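Local coordinates for mannuronan C5-epimerase (Pseudomonas syringae pv. tomato, PDB 4NK6), which catalyses the C5 epimerization of beta-D-mannuronate to alpha-L-guluronate in the alginate polymer and takes part in guiding it across the periplasm, at residues A[247-252]-A[270-275]; A[295-300]-A[319-324]. All blocks are in the same frame, centred on the assembly; numbering follows the deposited sequence.

Contact 1: A[247-252]-A[270-275]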
loop_
_atom_site.group_PDB
_atom_site.type_symbol
_atom_site.label_atom_id
_atom_site.label_comp_id
_atom_site.label_asym_id
_atom_site.label_seq_id
_atom_site.Cartn_x
_atom_site.Cartn_y
_atom_site.Cartn_z
ATOM N N GLY A 247 5.144 -1.575 -2.203
ATOM C CA GLY A 247 4.165 -2.162 -3.100
ATOM C C GLY A 247 2.897 -1.331 -3.185
ATOM O O GLY A 247 2.319 -1.168 -4.266
ATOM N N PHE A 248 2.451 -0.817 -2.043
ATOM C CA PHE A 248 1.265 0.040 -1.990
ATOM C C PHE A 248 1.422 1.047 -0.859
ATOM O O PHE A 248 1.892 0.705 0.221
ATOM C CB PHE A 248 -0.007 -0.784 -1.761
ATOM C CG PHE A 248 -1.260 0.060 -1.520
ATOM C CD1 PHE A 248 -1.621 0.463 -0.234
ATOM C CD2 PHE A 248 -2.073 0.439 -2.577
ATOM C CE1 PHE A 248 -2.758 1.232 -0.006
ATOM C CE2 PHE A 248 -3.226 1.203 -2.358
ATOM C CZ PHE A 248 -3.568 1.600 -1.066
ATOM N N TYR A 249 1.021 2.287 -1.108
ATOM C CA TYR A 249 1.044 3.312 -0.076
ATOM C C TYR A 249 -0.216 4.144 -0.181
ATOM O O TYR A 249 -0.714 4.386 -1.282
ATOM C CB TYR A 249 2.271 4.222 -0.260
ATOM C CG TYR A 249 2.260 5.474 0.602
ATOM C CD1 TYR A 249 2.762 5.454 1.899
ATOM C CD2 TYR A 249 1.756 6.675 0.115
ATOM C CE1 TYR A 249 2.757 6.593 2.696
ATOM C CE2 TYR A 249 1.746 7.822 0.907
ATOM C CZ TYR A 249 2.250 7.772 2.193
ATOM O OH TYR A 249 2.242 8.901 2.981
ATOM N N CYS A 250 -0.736 4.590 0.956
ATOM C CA CYS A 250 -1.777 5.607 0.919
ATOM C C CYS A 250 -1.711 6.594 2.086
ATOM O O CYS A 250 -1.083 6.331 3.112
ATOM C CB CYS A 250 -3.180 4.997 0.771
ATOM S SG CYS A 250 -3.772 4.053 2.187
ATOM N N TYR A 251 -2.365 7.735 1.902
ATOM C CA TYR A 251 -2.356 8.832 2.860
ATOM C C TYR A 251 -3.737 9.462 2.846
ATOM O O TYR A 251 -4.220 9.861 1.779
ATOM C CB TYR A 251 -1.305 9.870 2.432
ATOM C CG TYR A 251 -1.373 11.216 3.145
ATOM C CD1 TYR A 251 -2.156 12.255 2.646
ATOM C CD2 TYR A 251 -0.626 11.458 4.293
ATOM C CE1 TYR A 251 -2.214 13.489 3.282
ATOM C CE2 TYR A 251 -0.675 12.691 4.945
ATOM C CZ TYR A 251 -1.471 13.702 4.428
ATOM O OH TYR A 251 -1.527 14.923 5.061
ATOM N N GLU A 252 -4.361 9.554 4.018
ATOM C CA GLU A 252 -5.712 10.089 4.156
ATOM C C GLU A 252 -6.659 9.576 3.062
ATOM O O GLU A 252 -7.313 10.352 2.363
ATOM C CB GLU A 252 -5.672 11.619 4.215
ATOM C CG GLU A 252 -5.065 12.137 5.512
ATOM C CD GLU A 252 -5.137 13.644 5.641
ATOM O OE1 GLU A 252 -5.833 14.277 4.820
ATOM O OE2 GLU A 252 -4.492 14.196 6.562
ATOM N N GLY A 270 5.494 -4.376 1.643
ATOM C CA GLY A 270 4.522 -4.863 0.675
ATOM C C GLY A 270 3.357 -3.894 0.558
ATOM O O GLY A 270 3.202 -3.224 -0.450
ATOM N N ILE A 271 2.553 -3.808 1.613
ATOM C CA ILE A 271 1.365 -2.963 1.636
ATOM C C ILE A 271 1.467 -2.033 2.845
ATOM O O ILE A 271 1.542 -2.503 3.980
ATOM C CB ILE A 271 0.077 -3.831 1.773
ATOM C CG1 ILE A 271 0.053 -4.947 0.717
ATOM C CG2 ILE A 271 -1.174 -2.983 1.643
ATOM C CD1 ILE A 271 -1.210 -5.827 0.770
ATOM N N ASP A 272 1.467 -0.720 2.608
ATOM C CA ASP A 272 1.797 0.254 3.659
ATOM C C ASP A 272 0.805 1.429 3.734
ATOM O O ASP A 272 1.168 2.579 3.452
ATOM C CB ASP A 272 3.236 0.764 3.415
ATOM C CG ASP A 272 3.667 1.882 4.380
ATOM O OD1 ASP A 272 3.365 1.814 5.590
ATOM O OD2 ASP A 272 4.304 2.847 3.904
ATOM N N PRO A 273 -0.457 1.152 4.118
ATOM C CA PRO A 273 -1.422 2.251 4.287
ATOM C C PRO A 273 -1.023 3.168 5.444
ATOM O O PRO A 273 -0.504 2.678 6.437
ATOM C CB PRO A 273 -2.718 1.520 4.645
ATOM C CG PRO A 273 -2.542 0.125 4.114
ATOM C CD PRO A 273 -1.088 -0.160 4.359
ATOM N N HIS A 274 -1.284 4.468 5.331
ATOM C CA HIS A 274 -0.722 5.428 6.275
ATOM C C HIS A 274 -1.673 6.571 6.589
ATOM O O HIS A 274 -2.616 6.849 5.837
ATOM C CB HIS A 274 0.559 6.050 5.681
ATOM C CG HIS A 274 1.803 5.781 6.474
ATOM N ND1 HIS A 274 2.251 6.627 7.467
ATOM C CD2 HIS A 274 2.704 4.771 6.407
ATOM C CE1 HIS A 274 3.367 6.146 7.986
ATOM N NE2 HIS A 274 3.666 5.023 7.359
ATOM N N ASP A 275 -1.388 7.239 7.701
ATOM C CA ASP A 275 -1.850 8.603 7.958
ATOM C C ASP A 275 -3.347 8.843 7.817
ATOM O O ASP A 275 -3.794 9.479 6.858
ATOM C CB ASP A 275 -1.087 9.592 7.069
ATOM C CG ASP A 275 0.368 9.774 7.500
ATOM O OD1 ASP A 275 0.863 9.012 8.355
ATOM O OD2 ASP A 275 1.025 10.679 6.970
HETATM O O HOH W 1 3.115 9.121 5.356
#
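Phe248 to Tyr251 run beside Ile271 to His274 in parallel, one strand from each of two successive coils, in a buried contact close to the centre of the molecule. The backbone bonding is sparse. Asp272 N donates to Phe248 O at 2.8 Å and Glu252 N to Asp275 O at 2.9 Å, while the bond from Phe248 N to Gly270 O is weak, bent to 121° at the hydrogen. On the apolar face Cys250 SG lies 3.7 Å from Pro273 CB, and Ile271 CG2 reaches Phe248 CD1 obliquely; Ile271 and Pro273 also pack on Ile282, as expected for the interior of the right-handed beta-helix. The opposite face carries Tyr249, Tyr251, Asp272 and His274, and residues 272-275 spell the DPHD signature of alginate epimerases. Tyr249 and Asp272, each with CG anti to its backbone N (chi1 169° and 175°), point the same way side by side, and Asp272 OD2 sits in the plane of the tyrosine ring, 3.6 Å from CD1. This oxygen is buried and has no polar partner in the model. His274, the probable proton acceptor, rests its CB 3.7 Å from Tyr249 CE1. Its ND1 donates almost straight to Asp275 OD1, 2.9 Å away, the acceptor lying in the imidazole plane while ND1 itself comes from above the carboxylate plane. The other carboxylate oxygen, Asp275 OD2, meets the Tyr251 ring edge, 3.2 Å from CD2, and weakly accepts from a water that also contacts Tyr249 OH.

Contact 2: A[295-300]-A[319-324]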
loop_
_atom_site.group_PDB
_atom_site.type_symbol
_atom_site.label_atom_id
_atom_site.label_comp_id
_atom_site.label_asym_id
_atom_site.label_seq_id
_atom_site.Cartn_x
_atom_site.Cartn_y
_atom_site.Cartn_z
ATOM N N GLY A 295 5.709 -7.129 5.648
ATOM C CA GLY A 295 4.814 -7.479 4.568
ATOM C C GLY A 295 3.671 -6.483 4.506
ATOM O O GLY A 295 3.457 -5.817 3.495
ATOM N N ILE A 296 2.924 -6.386 5.599
ATOM C CA ILE A 296 1.772 -5.500 5.664
ATOM C C ILE A 296 1.891 -4.631 6.903
ATOM O O ILE A 296 2.092 -5.136 8.007
ATOM C CB ILE A 296 0.451 -6.308 5.734
ATOM C CG1 ILE A 296 0.287 -7.209 4.499
ATOM C CG2 ILE A 296 -0.742 -5.382 5.893
ATOM C CD1 ILE A 296 -1.012 -8.032 4.515
ATOM N N ILE A 297 1.791 -3.318 6.732
ATOM C CA ILE A 297 1.842 -2.418 7.883
ATOM C C ILE A 297 0.874 -1.258 7.689
ATOM O O ILE A 297 0.889 -0.602 6.660
ATOM C CB ILE A 297 3.294 -1.887 8.182
ATOM C CG1 ILE A 297 3.256 -0.785 9.252
ATOM C CG2 ILE A 297 3.974 -1.358 6.901
ATOM C CD1 ILE A 297 4.656 -0.288 9.757
ATOM N N ILE A 298 0.009 -1.023 8.666
ATOM C CA ILE A 298 -0.776 0.201 8.670
ATOM C C ILE A 298 -0.232 1.084 9.788
ATOM O O ILE A 298 0.053 0.602 10.886
ATOM C CB ILE A 298 -2.282 -0.066 8.824
ATOM C CG1 ILE A 298 -2.614 -0.636 10.210
ATOM C CG2 ILE A 298 -2.765 -1.031 7.729
ATOM C CD1 ILE A 298 -4.099 -0.958 10.383
ATOM N N SER A 299 -0.045 2.370 9.496
ATOM C CA SER A 299 0.656 3.237 10.429
ATOM C C SER A 299 0.076 4.637 10.490
ATOM O O SER A 299 -0.205 5.262 9.460
ATOM C CB SER A 299 2.146 3.304 10.075
ATOM O OG SER A 299 2.828 4.182 10.948
ATOM N N ARG A 300 -0.091 5.110 11.718
ATOM C CA ARG A 300 -0.541 6.467 12.034
ATOM C C ARG A 300 -2.023 6.690 11.810
ATOM O O ARG A 300 -2.444 7.276 10.805
ATOM C CB ARG A 300 0.306 7.570 11.374
ATOM C CG ARG A 300 0.002 8.956 11.970
ATOM C CD ARG A 300 0.947 10.053 11.489
ATOM N NE ARG A 300 2.289 9.915 12.043
ATOM C CZ ARG A 300 3.372 9.620 11.327
ATOM N NH1 ARG A 300 3.279 9.447 10.012
ATOM N NH2 ARG A 300 4.556 9.523 11.927
ATOM N N GLY A 319 5.196 -10.016 9.621
ATOM C CA GLY A 319 4.170 -10.304 8.646
ATOM C C GLY A 319 3.161 -9.180 8.549
ATOM O O GLY A 319 2.851 -8.706 7.456
ATOM N N VAL A 320 2.650 -8.754 9.699
ATOM C CA VAL A 320 1.603 -7.736 9.769
ATOM C C VAL A 320 1.842 -6.806 10.965
ATOM O O VAL A 320 2.039 -7.273 12.087
ATOM C CB VAL A 320 0.198 -8.371 9.925
ATOM C CG1 VAL A 320 -0.849 -7.294 10.145
ATOM C CG2 VAL A 320 -0.162 -9.212 8.684
ATOM N N VAL A 321 1.826 -5.497 10.724
ATOM C CA VAL A 321 2.064 -4.515 11.779
ATOM C C VAL A 321 0.931 -3.493 11.861
ATOM O O VAL A 321 0.462 -3.016 10.834
ATOM C CB VAL A 321 3.418 -3.771 11.554
ATOM C CG1 VAL A 321 3.618 -2.665 12.579
ATOM C CG2 VAL A 321 4.572 -4.751 11.611
ATOM N N LEU A 322 0.481 -3.188 13.083
ATOM C CA LEU A 322 -0.413 -2.051 13.347
ATOM C C LEU A 322 0.380 -1.045 14.179
ATOM O O LEU A 322 0.808 -1.364 15.288
ATOM C CB LEU A 322 -1.657 -2.485 14.128
ATOM C CG LEU A 322 -2.814 -3.172 13.385
ATOM C CD1 LEU A 322 -2.360 -4.364 12.577
ATOM C CD2 LEU A 322 -3.911 -3.586 14.364
ATOM N N ASP A 323 0.575 0.161 13.648
ATOM C CA ASP A 323 1.540 1.102 14.221
ATOM C C ASP A 323 0.928 2.479 14.486
ATOM O O ASP A 323 0.016 2.915 13.769
ATOM C CB ASP A 323 2.734 1.239 13.266
ATOM C CG ASP A 323 3.799 2.215 13.767
ATOM O OD1 ASP A 323 4.259 2.073 14.915
ATOM O OD2 ASP A 323 4.178 3.126 13.006
ATOM N N ARG A 324 1.436 3.157 15.513
ATOM C CA ARG A 324 1.127 4.573 15.755
ATOM C C ARG A 324 -0.367 4.890 15.842
ATOM O O ARG A 324 -0.918 5.604 14.994
ATOM C CB ARG A 324 1.809 5.461 14.703
ATOM C CG ARG A 324 3.317 5.629 14.926
ATOM C CD ARG A 324 4.015 6.403 13.803
ATOM N NE ARG A 324 5.353 6.851 14.204
ATOM C CZ ARG A 324 6.430 6.066 14.237
ATOM N NH1 ARG A 324 6.335 4.786 13.894
ATOM N NH2 ARG A 324 7.606 6.560 14.615
#
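Ile296 to Ser299 and Val320 to Asp323 are in-register parallel strands on neighbouring coils of the right-handed beta-helix, joined by backbone bonds from Ile296 N to Gly319 O through to Arg300 N to Asp323 O. Aliphatic side chains stack on aliphatic ones along 296-298. Ile297 and Val321 point the same way, and Ile297 CG1, anti to its backbone N (chi1 171°), lies 3.8 Å from Val321 CB. On the inward face Ile298 holds CG1 between its backbone N and carbonyl carbon (chi1 67°), and CD1 comes 3.9 Å from Leu322 CG; Leu322 packs further on Val331. Beyond Ile297 on its face the stack turns polar. Ser299 OG donates to Asp323 OD2 at 2.7 Å, approaching from the anti side of the carboxylate. Arg324 NH1 grips the same oxygen in a salt bridge of 2.9 Å, using the syn lone pair, with the oxygen in the guanidinium plane. Two donors on OD2 would restrain the rotation of the Asp323 carboxylate. Arg300 and Arg324 lie side by side, their guanidinium planes 66° apart. Asp407 OD2 pairs with both, which would offset the repulsion where Arg300 NH2 comes 3.6 Å from Arg324 NE.

Overall arrangement
Contact 1 and contact 2 follow one another along the chain and along the same face of the beta-helix, their centres about 9 Å apart. Strand 269-274 of contact 1 is the direct neighbour of strand 296-299 of contact 2, so the four segments stack in sequence order. Probable hydrogen bonds join them, Ile297 N to Ile271 O and Asp275 N to Ser299 O, both 2.9 Å. On the polar face the side chain of Ser299 is about 4 Å from that of His274, the probable proton acceptor, and Arg300 NH1 forms a salt bridge with Asp275 OD1, which places Ser299 and Arg300 next to the probable catalytic site.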